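PDB 2Z73: rhodopsin, which detects light through bound retinal, whose isomerisation from 11-cis to all-trans switches on G-protein signalling to phospholipase C in squid vision. Local coordinates for residues V18-W23 with D189-D194. Residues are numbered along the deposited sequence; the frame is centred on the assembly and turned at random.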
ATOM      1  N   VAL A  18     -19.043 -20.820 -10.531  1.00 49.62           N
ATOM      2  CA  VAL A  18     -20.476 -20.634 -10.339  1.00 47.50           C
ATOM      3  C   VAL A  18     -20.732 -19.226  -9.849  1.00 44.80           C
ATOM      4  O   VAL A  18     -20.434 -18.914  -8.708  1.00 42.14           O
ATOM      5  CB  VAL A  18     -21.065 -21.612  -9.286  1.00 50.56           C
ATOM      6  CG1 VAL A  18     -22.546 -21.314  -9.065  1.00 46.63           C
ATOM      7  CG2 VAL A  18     -20.882 -23.055  -9.743  1.00 48.77           C
ATOM      8  N   VAL A  19     -21.287 -18.386 -10.717  1.00 44.08           N
ATOM      9  CA  VAL A  19     -21.610 -17.004 -10.383  1.00 43.69           C
ATOM     10  C   VAL A  19     -22.748 -16.909  -9.372  1.00 43.87           C
ATOM     11  O   VAL A  19     -23.798 -17.507  -9.561  1.00 48.86           O
ATOM     12  CB  VAL A  19     -22.044 -16.240 -11.633  1.00 44.56           C
ATOM     13  CG1 VAL A  19     -22.630 -14.885 -11.244  1.00 41.99           C
ATOM     14  CG2 VAL A  19     -20.861 -16.090 -12.583  1.00 43.85           C
ATOM     15  N   HIS A  20     -22.546 -16.155  -8.301  1.00 45.30           N
ATOM     16  CA  HIS A  20     -23.580 -15.998  -7.290  1.00 45.86           C
ATOM     17  C   HIS A  20     -24.817 -15.423  -7.941  1.00 48.52           C
ATOM     18  O   HIS A  20     -24.721 -14.511  -8.763  1.00 49.87           O
ATOM     19  CB  HIS A  20     -23.130 -15.056  -6.183  1.00 45.38           C
ATOM     20  CG  HIS A  20     -24.061 -15.017  -5.015  1.00 48.15           C
ATOM     21  ND1 HIS A  20     -25.315 -14.454  -5.084  1.00 47.25           N
ATOM     22  CD2 HIS A  20     -23.930 -15.498  -3.755  1.00 47.41           C
ATOM     23  CE1 HIS A  20     -25.918 -14.591  -3.917  1.00 48.50           C
ATOM     24  NE2 HIS A  20     -25.100 -15.221  -3.093  1.00 47.37           N
ATOM     25  N   PRO A  21     -26.001 -15.947  -7.581  1.00 49.22           N
ATOM     26  CA  PRO A  21     -27.292 -15.510  -8.114  1.00 48.14           C
ATOM     27  C   PRO A  21     -27.430 -13.993  -8.156  1.00 49.44           C
ATOM     28  O   PRO A  21     -28.008 -13.434  -9.086  1.00 51.32           O
ATOM     29  CB  PRO A  21     -28.280 -16.151  -7.156  1.00 46.40           C
ATOM     30  CG  PRO A  21     -27.605 -17.425  -6.807  1.00 45.90           C
ATOM     31  CD  PRO A  21     -26.193 -16.982  -6.549  1.00 48.05           C
ATOM     32  N   HIS A  22     -26.890 -13.331  -7.141  1.00 48.63           N
ATOM     33  CA  HIS A  22     -26.974 -11.885  -7.068  1.00 46.28           C
ATOM     34  C   HIS A  22     -26.464 -11.159  -8.299  1.00 46.06           C
ATOM     35  O   HIS A  22     -27.080 -10.192  -8.746  1.00 49.75           O
ATOM     36  CB  HIS A  22     -26.228 -11.352  -5.857  1.00 44.45           C
ATOM     37  CG  HIS A  22     -26.109  -9.866  -5.861  1.00 49.31           C
ATOM     38  ND1 HIS A  22     -27.204  -9.040  -5.991  1.00 49.65           N
ATOM     39  CD2 HIS A  22     -25.029  -9.052  -5.810  1.00 52.82           C
ATOM     40  CE1 HIS A  22     -26.805  -7.782  -6.020  1.00 51.11           C
ATOM     41  NE2 HIS A  22     -25.489  -7.762  -5.912  1.00 55.27           N
ATOM     42  N   TRP A  23     -25.341 -11.604  -8.847  1.00 45.13           N
ATOM     43  CA  TRP A  23     -24.782 -10.942 -10.027  1.00 45.22           C
ATOM     44  C   TRP A  23     -25.502 -11.370 -11.299  1.00 44.52           C
ATOM     45  O   TRP A  23     -25.365 -10.750 -12.347  1.00 43.05           O
ATOM     46  CB  TRP A  23     -23.283 -11.256 -10.161  1.00 44.59           C
ATOM     47  CG  TRP A  23     -22.450 -10.868  -8.965  1.00 45.31           C
ATOM     48  CD1 TRP A  23     -21.766 -11.711  -8.143  1.00 44.07           C
ATOM     49  CD2 TRP A  23     -22.218  -9.546  -8.460  1.00 44.37           C
ATOM     50  NE1 TRP A  23     -21.125 -11.003  -7.159  1.00 44.87           N
ATOM     51  CE2 TRP A  23     -21.386  -9.671  -7.331  1.00 44.86           C
ATOM     52  CE3 TRP A  23     -22.634  -8.271  -8.852  1.00 47.80           C
ATOM     53  CZ2 TRP A  23     -20.960  -8.569  -6.586  1.00 45.45           C
ATOM     54  CZ3 TRP A  23     -22.214  -7.169  -8.112  1.00 48.72           C
ATOM     55  CH2 TRP A  23     -21.383  -7.326  -6.989  1.00 49.46           C
ATOM     56  N   ASP A 189     -15.813 -13.566  -1.147  1.00 55.69           N
ATOM     57  CA  ASP A 189     -17.275 -13.568  -1.158  1.00 55.95           C
ATOM     58  C   ASP A 189     -17.849 -12.727  -0.009  1.00 56.93           C
ATOM     59  O   ASP A 189     -17.800 -13.128   1.158  1.00 56.77           O
ATOM     60  CB  ASP A 189     -17.777 -15.009  -1.064  1.00 53.69           C
ATOM     61  CG  ASP A 189     -19.256 -15.128  -1.321  1.00 55.30           C
ATOM     62  OD1 ASP A 189     -19.905 -14.097  -1.591  1.00 55.01           O
ATOM     63  OD2 ASP A 189     -19.765 -16.264  -1.253  1.00 57.25           O
ATOM     64  N   TYR A 190     -18.381 -11.554  -0.351  1.00 56.85           N
ATOM     65  CA  TYR A 190     -18.965 -10.650   0.642  1.00 55.12           C
ATOM     66  C   TYR A 190     -20.485 -10.680   0.552  1.00 53.71           C
ATOM     67  O   TYR A 190     -21.175  -9.903   1.207  1.00 55.32           O
ATOM     68  CB  TYR A 190     -18.454  -9.218   0.431  1.00 53.99           C
ATOM     69  CG  TYR A 190     -18.491  -8.746  -1.009  1.00 54.39           C
ATOM     70  CD1 TYR A 190     -17.311  -8.471  -1.705  1.00 53.55           C
ATOM     71  CD2 TYR A 190     -19.700  -8.590  -1.683  1.00 54.63           C
ATOM     72  CE1 TYR A 190     -17.334  -8.052  -3.035  1.00 51.18           C
ATOM     73  CE2 TYR A 190     -19.736  -8.176  -3.012  1.00 55.79           C
ATOM     74  CZ  TYR A 190     -18.545  -7.909  -3.684  1.00 53.09           C
ATOM     75  OH  TYR A 190     -18.573  -7.518  -5.005  1.00 51.65           O
ATOM     76  N   ILE A 191     -20.998 -11.592  -0.262  1.00 51.22           N
ATOM     77  CA  ILE A 191     -22.435 -11.734  -0.434  1.00 50.46           C
ATOM     78  C   ILE A 191     -23.004 -12.830   0.484  1.00 53.19           C
ATOM     79  O   ILE A 191     -23.891 -12.569   1.296  1.00 52.72           O
ATOM     80  CB  ILE A 191     -22.762 -12.047  -1.897  1.00 45.71           C
ATOM     81  CG1 ILE A 191     -22.333 -10.867  -2.777  1.00 44.29           C
ATOM     82  CG2 ILE A 191     -24.229 -12.335  -2.044  1.00 44.21           C
ATOM     83  CD1 ILE A 191     -22.484 -11.123  -4.270  1.00 44.47           C
ATOM     84  N   SER A 192     -22.491 -14.049   0.355  1.00 53.99           N
ATOM     85  CA  SER A 192     -22.937 -15.159   1.190  1.00 55.79           C
ATOM     86  C   SER A 192     -22.888 -14.751   2.657  1.00 57.99           C
ATOM     87  O   SER A 192     -21.899 -14.180   3.112  1.00 58.24           O
ATOM     88  CB  SER A 192     -22.041 -16.377   0.973  1.00 53.55           C
ATOM     89  OG  SER A 192     -22.234 -16.914  -0.322  1.00 55.36           O
ATOM     90  N   ARG A 193     -23.951 -15.058   3.398  1.00 60.17           N
ATOM     91  CA  ARG A 193     -24.028 -14.676   4.803  1.00 61.93           C
ATOM     92  C   ARG A 193     -23.990 -15.792   5.838  1.00 63.88           C
ATOM     93  O   ARG A 193     -24.453 -15.605   6.966  1.00 63.47           O
ATOM     94  CB  ARG A 193     -25.266 -13.827   5.026  1.00 58.87           C
ATOM     95  CG  ARG A 193     -25.322 -12.628   4.119  1.00 57.91           C
ATOM     96  CD  ARG A 193     -26.401 -11.677   4.546  1.00 60.71           C
ATOM     97  NE  ARG A 193     -26.401 -10.454   3.752  1.00 62.84           N
ATOM     98  CZ  ARG A 193     -27.216  -9.434   3.977  1.00 60.67           C
ATOM     99  NH1 ARG A 193     -27.157  -8.356   3.216  1.00 62.49           N
ATOM    100  NH2 ARG A 193     -28.086  -9.494   4.971  1.00 61.16           N
ATOM    101  N   ASP A 194     -23.429 -16.942   5.468  1.00 65.75           N
ATOM    102  CA  ASP A 194     -23.337 -18.061   6.398  1.00 65.29           C
ATOM    103  C   ASP A 194     -22.319 -17.757   7.474  1.00 64.83           C
ATOM    104  O   ASP A 194     -21.475 -16.874   7.317  1.00 64.38           O
ATOM    105  CB  ASP A 194     -22.931 -19.342   5.678  1.00 68.16           C
ATOM    106  CG  ASP A 194     -21.674 -19.173   4.873  1.00 69.42           C
ATOM    107  OD1 ASP A 194     -21.779 -18.759   3.699  1.00 70.02           O
ATOM    108  OD2 ASP A 194     -20.586 -19.440   5.421  1.00 71.17           O
TER
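D189 OD1 accepts from two backbone amides, in an Asx turn to I191 N that S192 N extends to an Asx motif; this fixes the loop backbone at I191, the residue that meets both H20 and W23 across the contact. I191 N lies 3.0 Å from D189 OD1 and S192 N comes to the same face of the carboxylate, while S192 OG binds D189 OD2 on its syn side at 2.7 Å. The contact joins two extracellular parts of the seven-helix opsin fold: the N-terminal segment, and the loop between strand 186-188 and helix 195-224. I191 CG2 makes a CH-pi contact over one face of the H20 imidazole, 3.4 Å from its centroid; P21 CD lies over the opposite face. With CG anti to the backbone N (chi1 -171°), the ring also N-caps the short helix that follows: ND1 accepts from H22 N in the ring plane, at 2.8 Å and nearly straight. An alanine in place of H20 would probably leave H22 N without its cap and I191 CG2 without the ring beneath it. I191 CD1 approaches the W23 indole obliquely, nearest NE1, and reaches the edge of the H22 ring, whose NE2 bonds V292 O. Y190 OH, hydrogen-bonded to E180, sits at the indole edge, 3.0 Å from W23 CZ2.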